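Local coordinates for protein pyruvate carboxylase n-terminal domain (Aquifex aeolicus, PDB 1ULZ) that serves as the biotin carboxylase subunit of pyruvate carboxylase and is built around an ATP-grasp domain, at residues 254-257 and 258-261; 276-279 and 280-284; 321-324 and 325-328. The protein carries 1 engineered substitution. All coordinates share one frame; numbering follows the deposited sequence.

Contact 1: 254-257 and 258-261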
ATOM      1  N   TYR A 254     -25.354  12.981  -8.193  1.00 25.90           N
ATOM      2  CA  TYR A 254     -24.428  14.072  -8.498  1.00 25.93           C
ATOM      3  C   TYR A 254     -23.341  13.600  -9.468  1.00 25.66           C
ATOM      4  O   TYR A 254     -22.891  14.357 -10.335  1.00 25.26           O
ATOM      5  CB  TYR A 254     -23.804  14.622  -7.206  1.00 27.81           C
ATOM      6  CG  TYR A 254     -24.736  15.532  -6.417  1.00 26.60           C
ATOM      7  CD1 TYR A 254     -25.159  16.746  -6.945  1.00 27.15           C
ATOM      8  CD2 TYR A 254     -25.197  15.174  -5.155  1.00 26.23           C
ATOM      9  CE1 TYR A 254     -26.014  17.579  -6.241  1.00 27.01           C
ATOM     10  CE2 TYR A 254     -26.052  16.003  -4.445  1.00 27.14           C
ATOM     11  CZ  TYR A 254     -26.458  17.202  -4.996  1.00 27.46           C
ATOM     12  OH  TYR A 254     -27.312  18.034  -4.310  1.00 30.45           O
ATOM     13  N   GLY A 255     -22.934  12.344  -9.326  1.00 25.34           N
ATOM     14  CA  GLY A 255     -21.929  11.791 -10.216  1.00 25.77           C
ATOM     15  C   GLY A 255     -22.366  11.875 -11.672  1.00 26.19           C
ATOM     16  O   GLY A 255     -21.615  12.346 -12.525  1.00 25.86           O
ATOM     17  N   ASN A 256     -23.583  11.425 -11.969  1.00 27.37           N
ATOM     18  CA  ASN A 256     -24.083  11.481 -13.345  1.00 28.01           C
ATOM     19  C   ASN A 256     -24.221  12.922 -13.839  1.00 26.53           C
ATOM     20  O   ASN A 256     -24.001  13.207 -15.020  1.00 26.02           O
ATOM     21  CB  ASN A 256     -25.426  10.755 -13.465  1.00 31.59           C
ATOM     22  CG  ASN A 256     -25.281   9.239 -13.383  1.00 35.41           C
ATOM     23  OD1 ASN A 256     -24.448   8.643 -14.072  1.00 37.78           O
ATOM     24  ND2 ASN A 256     -26.105   8.609 -12.553  1.00 38.27           N
ATOM     25  N   ILE A 257     -24.582  13.831 -12.942  1.00 25.20           N
ATOM     26  CA  ILE A 257     -24.703  15.231 -13.319  1.00 24.91           C
ATOM     27  C   ILE A 257     -23.318  15.716 -13.734  1.00 24.57           C
ATOM     28  O   ILE A 257     -23.161  16.448 -14.717  1.00 24.91           O
ATOM     29  CB  ILE A 257     -25.221  16.086 -12.143  1.00 26.32           C
ATOM     30  CG1 ILE A 257     -26.722  15.838 -11.952  1.00 28.22           C
ATOM     31  CG2 ILE A 257     -24.933  17.554 -12.396  1.00 25.75           C
ATOM     32  CD1 ILE A 257     -27.337  16.616 -10.804  1.00 28.88           C
ATOM     33  N   VAL A 258     -22.313  15.281 -12.981  1.00 24.16           N
ATOM     34  CA  VAL A 258     -20.923  15.628 -13.249  1.00 23.28           C
ATOM     35  C   VAL A 258     -20.458  15.135 -14.625  1.00 22.66           C
ATOM     36  O   VAL A 258     -19.953  15.919 -15.432  1.00 21.21           O
ATOM     37  CB  VAL A 258     -19.992  15.028 -12.162  1.00 25.11           C
ATOM     38  CG1 VAL A 258     -18.535  15.143 -12.590  1.00 22.38           C
ATOM     39  CG2 VAL A 258     -20.215  15.751 -10.834  1.00 24.77           C
ATOM     40  N   THR A 259     -20.629  13.841 -14.887  1.00 22.27           N
ATOM     41  CA  THR A 259     -20.207  13.261 -16.162  1.00 23.37           C
ATOM     42  C   THR A 259     -21.021  13.770 -17.352  1.00 24.07           C
ATOM     43  O   THR A 259     -20.499  13.881 -18.458  1.00 25.17           O
ATOM     44  CB  THR A 259     -20.242  11.712 -16.118  1.00 21.19           C
ATOM     45  OG1 THR A 259     -21.561  11.258 -15.798  1.00 21.26           O
ATOM     46  CG2 THR A 259     -19.265  11.200 -15.062  1.00 21.01           C
ATOM     47  N   LYS A 260     -22.289  14.093 -17.124  1.00 25.43           N
ATOM     48  CA  LYS A 260     -23.134  14.634 -18.191  1.00 26.62           C
ATOM     49  C   LYS A 260     -22.593  16.001 -18.606  1.00 26.29           C
ATOM     50  O   LYS A 260     -22.466  16.302 -19.795  1.00 25.94           O
ATOM     51  CB  LYS A 260     -24.572  14.811 -17.705  1.00 29.03           C
ATOM     52  CG  LYS A 260     -25.300  15.951 -18.417  1.00 32.50           C
ATOM     53  CD  LYS A 260     -26.556  16.390 -17.669  1.00 36.23           C
ATOM     54  CE  LYS A 260     -26.251  16.869 -16.233  1.00 35.52           C
ATOM     55  NZ  LYS A 260     -25.379  18.069 -16.157  1.00 30.36           N
ATOM     56  N   ALA A 261     -22.281  16.826 -17.612  1.00 25.42           N
ATOM     57  CA  ALA A 261     -21.759  18.165 -17.854  1.00 25.95           C
ATOM     58  C   ALA A 261     -20.373  18.092 -18.484  1.00 25.49           C
ATOM     59  O   ALA A 261     -20.047  18.876 -19.374  1.00 23.85           O
ATOM     60  CB  ALA A 261     -21.700  18.951 -16.544  1.00 23.48           C
TER
HETATM   61  O   HOH W   1     -21.228   8.691 -15.190  1.00 30.85           O
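Val-258, Thr-259, Lys-260 and Ala-261 each give a backbone N-H to the carbonyl oxygen four residues earlier, from Tyr-254 to Ile-257, the pattern of an alpha-helix. The eight residues are the middle of helix 248-264 in the ATP-grasp region, and the bonds are even in length, with Thr-259 N lying 3.0 Å from Gly-255 O and Lys-260 N 2.9 Å from Asn-256 O. Val-258 packs against the first carbonyl, its CG2 branch 3.1 Å from Tyr-254 O. It also reaches Tyr-210 and Val-212 of strand 206-214 and Met-273 and Phe-275 of strand 269-277, which seats this side of the helix on the antiparallel sheet. Thr-259 folds its hydroxyl back over the preceding turn: with chi1 at 58°, OG1 stands between N and C and comes 3.2 Å from Asn-256 O. A water 2.7 Å from Thr-259 OG1 also makes a weak bond to Asn-256 OD1, bridging the two polar groups. Lys-260 runs beside Ile-257, and bends at chi3 and chi4 (59° and 63°) curl its amine back to the helix. The amine also bonds Ala-125 O, so one ammonium ties two chain segments. Ile-257 O takes two donors: Ala-261 N, and Lys-260 NZ at 3.1 Å, which lies in the carbonyl plane on a lone pair.

Contact 2: 276-279 and 280-284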
ATOM      1  N   ILE A 276     -19.398  22.785  -2.813  1.00 28.41           N
ATOM      2  CA  ILE A 276     -19.489  23.090  -1.394  1.00 29.57           C
ATOM      3  C   ILE A 276     -20.797  22.425  -1.014  1.00 29.63           C
ATOM      4  O   ILE A 276     -21.774  22.502  -1.758  1.00 30.66           O
ATOM      5  CB  ILE A 276     -19.564  24.600  -1.091  1.00 30.30           C
ATOM      6  CG1 ILE A 276     -20.684  25.253  -1.892  1.00 32.11           C
ATOM      7  CG2 ILE A 276     -18.234  25.250  -1.389  1.00 31.46           C
ATOM      8  CD1 ILE A 276     -20.782  26.735  -1.654  1.00 31.86           C
ATOM      9  N   ALA A 277     -20.817  21.739   0.119  1.00 30.87           N
ATOM     10  CA  ALA A 277     -22.032  21.058   0.542  1.00 31.58           C
ATOM     11  C   ALA A 277     -22.583  21.709   1.791  1.00 32.67           C
ATOM     12  O   ALA A 277     -21.819  22.188   2.632  1.00 31.73           O
ATOM     13  CB  ALA A 277     -21.743  19.589   0.808  1.00 30.49           C
ATOM     14  N   ASP A 278     -23.906  21.736   1.913  1.00 33.62           N
ATOM     15  CA  ASP A 278     -24.514  22.324   3.094  1.00 35.92           C
ATOM     16  C   ASP A 278     -24.757  21.201   4.091  1.00 37.24           C
ATOM     17  O   ASP A 278     -24.475  20.032   3.801  1.00 35.25           O
ATOM     18  CB  ASP A 278     -25.833  23.039   2.752  1.00 36.45           C
ATOM     19  CG  ASP A 278     -26.893  22.102   2.206  1.00 36.18           C
ATOM     20  OD1 ASP A 278     -26.875  20.904   2.548  1.00 37.51           O
ATOM     21  OD2 ASP A 278     -27.770  22.570   1.447  1.00 38.76           O
ATOM     22  N   GLN A 279     -25.278  21.558   5.260  1.00 39.36           N
ATOM     23  CA  GLN A 279     -25.543  20.588   6.318  1.00 42.46           C
ATOM     24  C   GLN A 279     -26.449  19.439   5.903  1.00 42.33           C
ATOM     25  O   GLN A 279     -26.432  18.382   6.525  1.00 43.22           O
ATOM     26  CB  GLN A 279     -26.154  21.294   7.538  1.00 44.36           C
ATOM     27  CG  GLN A 279     -25.216  22.288   8.214  1.00 48.28           C
ATOM     28  CD  GLN A 279     -25.822  22.900   9.467  1.00 50.28           C
ATOM     29  OE1 GLN A 279     -25.344  23.923   9.969  1.00 51.38           O
ATOM     30  NE2 GLN A 279     -26.879  22.274   9.982  1.00 51.08           N
ATOM     31  N   GLU A 280     -27.248  19.631   4.863  1.00 43.24           N
ATOM     32  CA  GLU A 280     -28.150  18.564   4.448  1.00 43.53           C
ATOM     33  C   GLU A 280     -27.543  17.655   3.399  1.00 42.07           C
ATOM     34  O   GLU A 280     -28.118  16.616   3.069  1.00 43.34           O
ATOM     35  CB  GLU A 280     -29.467  19.140   3.921  1.00 46.50           C
ATOM     36  CG  GLU A 280     -30.178  20.034   4.911  1.00 50.92           C
ATOM     37  CD  GLU A 280     -29.633  21.448   4.888  1.00 55.09           C
ATOM     38  OE1 GLU A 280     -29.939  22.236   5.816  1.00 56.78           O
ATOM     39  OE2 GLU A 280     -28.903  21.776   3.926  1.00 57.18           O
ATOM     40  N   GLY A 281     -26.386  18.033   2.869  1.00 38.97           N
ATOM     41  CA  GLY A 281     -25.764  17.196   1.862  1.00 36.13           C
ATOM     42  C   GLY A 281     -26.033  17.659   0.441  1.00 35.56           C
ATOM     43  O   GLY A 281     -25.804  16.911  -0.510  1.00 34.83           O
ATOM     44  N   ASN A 282     -26.527  18.883   0.289  1.00 33.47           N
ATOM     45  CA  ASN A 282     -26.792  19.425  -1.040  1.00 32.64           C
ATOM     46  C   ASN A 282     -25.505  20.057  -1.562  1.00 30.55           C
ATOM     47  O   ASN A 282     -24.808  20.753  -0.826  1.00 30.29           O
ATOM     48  CB  ASN A 282     -27.903  20.479  -0.978  1.00 34.76           C
ATOM     49  CG  ASN A 282     -29.258  19.874  -0.693  1.00 37.52           C
ATOM     50  OD1 ASN A 282     -29.801  19.126  -1.510  1.00 39.51           O
ATOM     51  ND2 ASN A 282     -29.814  20.182   0.475  1.00 37.71           N
ATOM     52  N   LEU A 283     -25.194  19.819  -2.833  1.00 28.51           N
ATOM     53  CA  LEU A 283     -23.973  20.355  -3.426  1.00 26.77           C
ATOM     54  C   LEU A 283     -24.208  21.525  -4.372  1.00 25.19           C
ATOM     55  O   LEU A 283     -25.242  21.612  -5.029  1.00 24.67           O
ATOM     56  CB  LEU A 283     -23.223  19.257  -4.187  1.00 25.10           C
ATOM     57  CG  LEU A 283     -22.951  17.944  -3.450  1.00 27.67           C
ATOM     58  CD1 LEU A 283     -22.044  17.061  -4.297  1.00 23.70           C
ATOM     59  CD2 LEU A 283     -22.301  18.231  -2.111  1.00 26.74           C
ATOM     60  N   TYR A 284     -23.224  22.417  -4.432  1.00 24.77           N
ATOM     61  CA  TYR A 284     -23.272  23.583  -5.303  1.00 25.38           C
ATOM     62  C   TYR A 284     -21.887  23.730  -5.944  1.00 24.99           C
ATOM     63  O   TYR A 284     -20.881  23.861  -5.247  1.00 24.04           O
ATOM     64  CB  TYR A 284     -23.614  24.844  -4.506  1.00 24.47           C
ATOM     65  CG  TYR A 284     -24.816  24.706  -3.596  1.00 26.55           C
ATOM     66  CD1 TYR A 284     -24.684  24.190  -2.309  1.00 27.25           C
ATOM     67  CD2 TYR A 284     -26.078  25.119  -4.009  1.00 26.87           C
ATOM     68  CE1 TYR A 284     -25.767  24.095  -1.459  1.00 27.17           C
ATOM     69  CE2 TYR A 284     -27.173  25.025  -3.163  1.00 25.77           C
ATOM     70  CZ  TYR A 284     -27.011  24.516  -1.889  1.00 27.74           C
ATOM     71  OH  TYR A 284     -28.091  24.440  -1.032  1.00 29.29           O
TER
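Asp-278 OD1 is gripped by two backbone N-H groups of the following turn, Glu-280 N at 2.7 Å and Asn-282 N at 3.1 Å, which come from opposite faces of the carboxylate plane. The first of these closes an Asx turn. The other oxygen is held as well: Asn-282 ND2 reaches the syn lone pair of Asp-278 OD2 at 3.3 Å, with that oxygen close to the amide plane, and Tyr-284 OH donates to Asp-278 OD2 at 3.1 Å from the anti side, 26° out of the carboxylate plane. A chi1 of 63° swings the carboxylate over the turn, where all four donors can meet it. The backbone here makes a type I turn, Asp-278 to Gly-281, with a G1 bulge, joining strands 269-277 and 283-289. Gly-281 takes the left-handed conformation at the bulge, its N 2.9 Å from Asp-278 O, and Asp-278 N bonds Asn-282 O. Beyond the turn Ile-276 and Tyr-284 form a hydrogen-bonded antiparallel pair, with Ile-276 CG1 3.9 Å from Tyr-284 CB. On the other face Ala-277 CB presses on Leu-283 CD2, and Ile-208 of the neighbouring strand touches both. Four donors satisfy both Asp-278 oxygens and fix the carboxylate's rotation, linking it to Glu-280, Asn-282 and Tyr-284.

Contact 3: 321-324 and 325-328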
ATOM      1  N   THR A 321     -11.554   1.675 -20.792  1.00 24.75           N
ATOM      2  CA  THR A 321     -12.320   0.436 -20.722  1.00 25.24           C
ATOM      3  C   THR A 321     -13.045   0.197 -19.402  1.00 26.55           C
ATOM      4  O   THR A 321     -13.136  -0.934 -18.935  1.00 26.80           O
ATOM      5  CB  THR A 321     -11.421  -0.772 -21.018  1.00 25.80           C
ATOM      6  OG1 THR A 321     -10.353  -0.815 -20.065  1.00 23.42           O
ATOM      7  CG2 THR A 321     -10.840  -0.668 -22.435  1.00 25.35           C
ATOM      8  N   ILE A 322     -13.563   1.265 -18.809  1.00 26.75           N
ATOM      9  CA  ILE A 322     -14.297   1.167 -17.550  1.00 26.68           C
ATOM     10  C   ILE A 322     -15.655   1.839 -17.707  1.00 26.77           C
ATOM     11  O   ILE A 322     -15.725   3.010 -18.069  1.00 26.83           O
ATOM     12  CB  ILE A 322     -13.562   1.888 -16.399  1.00 26.87           C
ATOM     13  CG1 ILE A 322     -12.155   1.318 -16.218  1.00 26.86           C
ATOM     14  CG2 ILE A 322     -14.360   1.743 -15.111  1.00 25.15           C
ATOM     15  CD1 ILE A 322     -11.370   1.989 -15.089  1.00 27.82           C
ATOM     16  N   LYS A 323     -16.730   1.102 -17.448  1.00 27.28           N
ATOM     17  CA  LYS A 323     -18.071   1.675 -17.543  1.00 29.11           C
ATOM     18  C   LYS A 323     -18.422   2.211 -16.156  1.00 27.75           C
ATOM     19  O   LYS A 323     -17.897   1.724 -15.161  1.00 26.91           O
ATOM     20  CB  LYS A 323     -19.089   0.602 -17.947  1.00 32.68           C
ATOM     21  CG  LYS A 323     -18.842  -0.066 -19.295  1.00 36.53           C
ATOM     22  CD  LYS A 323     -19.928  -1.120 -19.566  1.00 41.13           C
ATOM     23  CE  LYS A 323     -19.657  -1.922 -20.840  1.00 43.50           C
ATOM     24  NZ  LYS A 323     -18.399  -2.729 -20.746  1.00 46.38           N
ATOM     25  N   GLN A 324     -19.310   3.197 -16.084  1.00 27.13           N
ATOM     26  CA  GLN A 324     -19.685   3.778 -14.794  1.00 26.53           C
ATOM     27  C   GLN A 324     -20.176   2.732 -13.796  1.00 28.12           C
ATOM     28  O   GLN A 324     -19.920   2.834 -12.591  1.00 25.99           O
ATOM     29  CB  GLN A 324     -20.771   4.837 -14.979  1.00 25.47           C
ATOM     30  CG  GLN A 324     -21.059   5.627 -13.718  1.00 24.20           C
ATOM     31  CD  GLN A 324     -19.835   6.375 -13.219  1.00 23.51           C
ATOM     32  OE1 GLN A 324     -19.341   7.288 -13.878  1.00 21.42           O
ATOM     33  NE2 GLN A 324     -19.337   5.985 -12.056  1.00 21.83           N
ATOM     34  N   GLU A 325     -20.882   1.724 -14.302  1.00 28.31           N
ATOM     35  CA  GLU A 325     -21.411   0.673 -13.447  1.00 30.49           C
ATOM     36  C   GLU A 325     -20.304  -0.172 -12.835  1.00 29.50           C
ATOM     37  O   GLU A 325     -20.526  -0.838 -11.827  1.00 30.85           O
ATOM     38  CB  GLU A 325     -22.357  -0.220 -14.243  1.00 33.16           C
ATOM     39  CG  GLU A 325     -21.663  -0.967 -15.363  1.00 37.80           C
ATOM     40  CD  GLU A 325     -22.639  -1.562 -16.349  1.00 41.04           C
ATOM     41  OE1 GLU A 325     -23.379  -2.497 -15.967  1.00 44.21           O
ATOM     42  OE2 GLU A 325     -22.671  -1.088 -17.506  1.00 41.58           O
ATOM     43  N   ASP A 326     -19.118  -0.157 -13.439  1.00 29.16           N
ATOM     44  CA  ASP A 326     -17.997  -0.938 -12.907  1.00 29.13           C
ATOM     45  C   ASP A 326     -17.293  -0.211 -11.754  1.00 27.81           C
ATOM     46  O   ASP A 326     -16.479  -0.806 -11.047  1.00 26.20           O
ATOM     47  CB  ASP A 326     -16.942  -1.226 -13.992  1.00 30.55           C
ATOM     48  CG  ASP A 326     -17.517  -1.918 -15.225  1.00 34.45           C
ATOM     49  OD1 ASP A 326     -18.409  -2.787 -15.086  1.00 34.99           O
ATOM     50  OD2 ASP A 326     -17.052  -1.597 -16.344  1.00 33.81           O
ATOM     51  N   VAL A 327     -17.597   1.071 -11.573  1.00 26.08           N
ATOM     52  CA  VAL A 327     -16.965   1.861 -10.516  1.00 24.49           C
ATOM     53  C   VAL A 327     -17.564   1.564  -9.150  1.00 24.68           C
ATOM     54  O   VAL A 327     -18.680   1.983  -8.854  1.00 24.41           O
ATOM     55  CB  VAL A 327     -17.096   3.388 -10.789  1.00 23.81           C
ATOM     56  CG1 VAL A 327     -16.288   4.169  -9.760  1.00 21.73           C
ATOM     57  CG2 VAL A 327     -16.617   3.718 -12.202  1.00 22.62           C
ATOM     58  N   LYS A 328     -16.816   0.840  -8.323  1.00 24.55           N
ATOM     59  CA  LYS A 328     -17.273   0.487  -6.983  1.00 26.18           C
ATOM     60  C   LYS A 328     -16.525   1.279  -5.915  1.00 26.80           C
ATOM     61  O   LYS A 328     -15.408   1.750  -6.137  1.00 26.81           O
ATOM     62  CB  LYS A 328     -17.075  -1.010  -6.725  1.00 28.20           C
ATOM     63  CG  LYS A 328     -17.726  -1.920  -7.752  1.00 30.51           C
ATOM     64  CD  LYS A 328     -19.224  -1.690  -7.854  1.00 32.41           C
ATOM     65  CE  LYS A 328     -19.847  -2.706  -8.802  1.00 34.14           C
ATOM     66  NZ  LYS A 328     -21.272  -2.386  -9.121  1.00 37.13           N
TER
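Lys-323 and Asp-326 hold each other across a tight surface turn, a local contact in the loop that leads from helix 307-315 to strand 332-339. Lys-323 N donates to Asp-326 OD2 at 2.9 Å, meeting the oxygen from above the carboxylate plane, 37° out of it. In return Asp-326 N bonds Lys-323 O at 2.8 Å. A chi1 of -55° sets the Asp-326 carboxylate beside its own backbone N, which brings OD2 to Lys-323 N. A second bond of the same spacing follows, Val-327 N to Gln-324 O at 3.1 Å. Successive bonds from residue i+3 to residue i are those of a 3-10 helix, and the carboxylate on the N-H of Lys-323 is one half of a capping box. The amino end of such a turn would be expected to favour a negative charge on Asp-326. On the side toward the protein, the side chains of Ile-322 and Val-327 cross at about a right angle, CG2 to CG2 4.2 Å, while Ile-322 also packs on Trp-310 of helix 307-315 and Ile-221 of strand 220-232. Gln-324 bends at chi2, and its amide nitrogen NE2 comes against Val-327 CG2 at 3.5 Å; its OE1 accepts from His-222 N, which ties the turn to strand 220-232. On the outer side Lys-323 and Glu-325 run alongside each other, Lys-323 CD 3.4 Å from Glu-325 OE2, though their charged ends do not meet. Farther along, Lys-328 folds back so that its NZ donates to Glu-325 O at 3.2 Å, nearly along the C=O axis.

How the contacts relate
From the N terminus the contacts come in series, none nested or crossed. Contact 1 closes successive turns inside helix 248-264. The chain then enters strand 269-277, and contact 2 closes the hairpin to strand 283-289 at one edge of the antiparallel sheet. Contact 3 closes a short turn in the loop after helix 307-315. In space contact 1 lies between the others: Tyr-254 OH probably hydrogen-bonds Leu-283 N at 3.1 Å, tying the helix to the hairpin, and Thr-259 CG2 packs 4.1 Å from Gln-324 OE1 of the loop. Contacts 2 and 3 do not touch, their nearest atoms being about 14 Å apart.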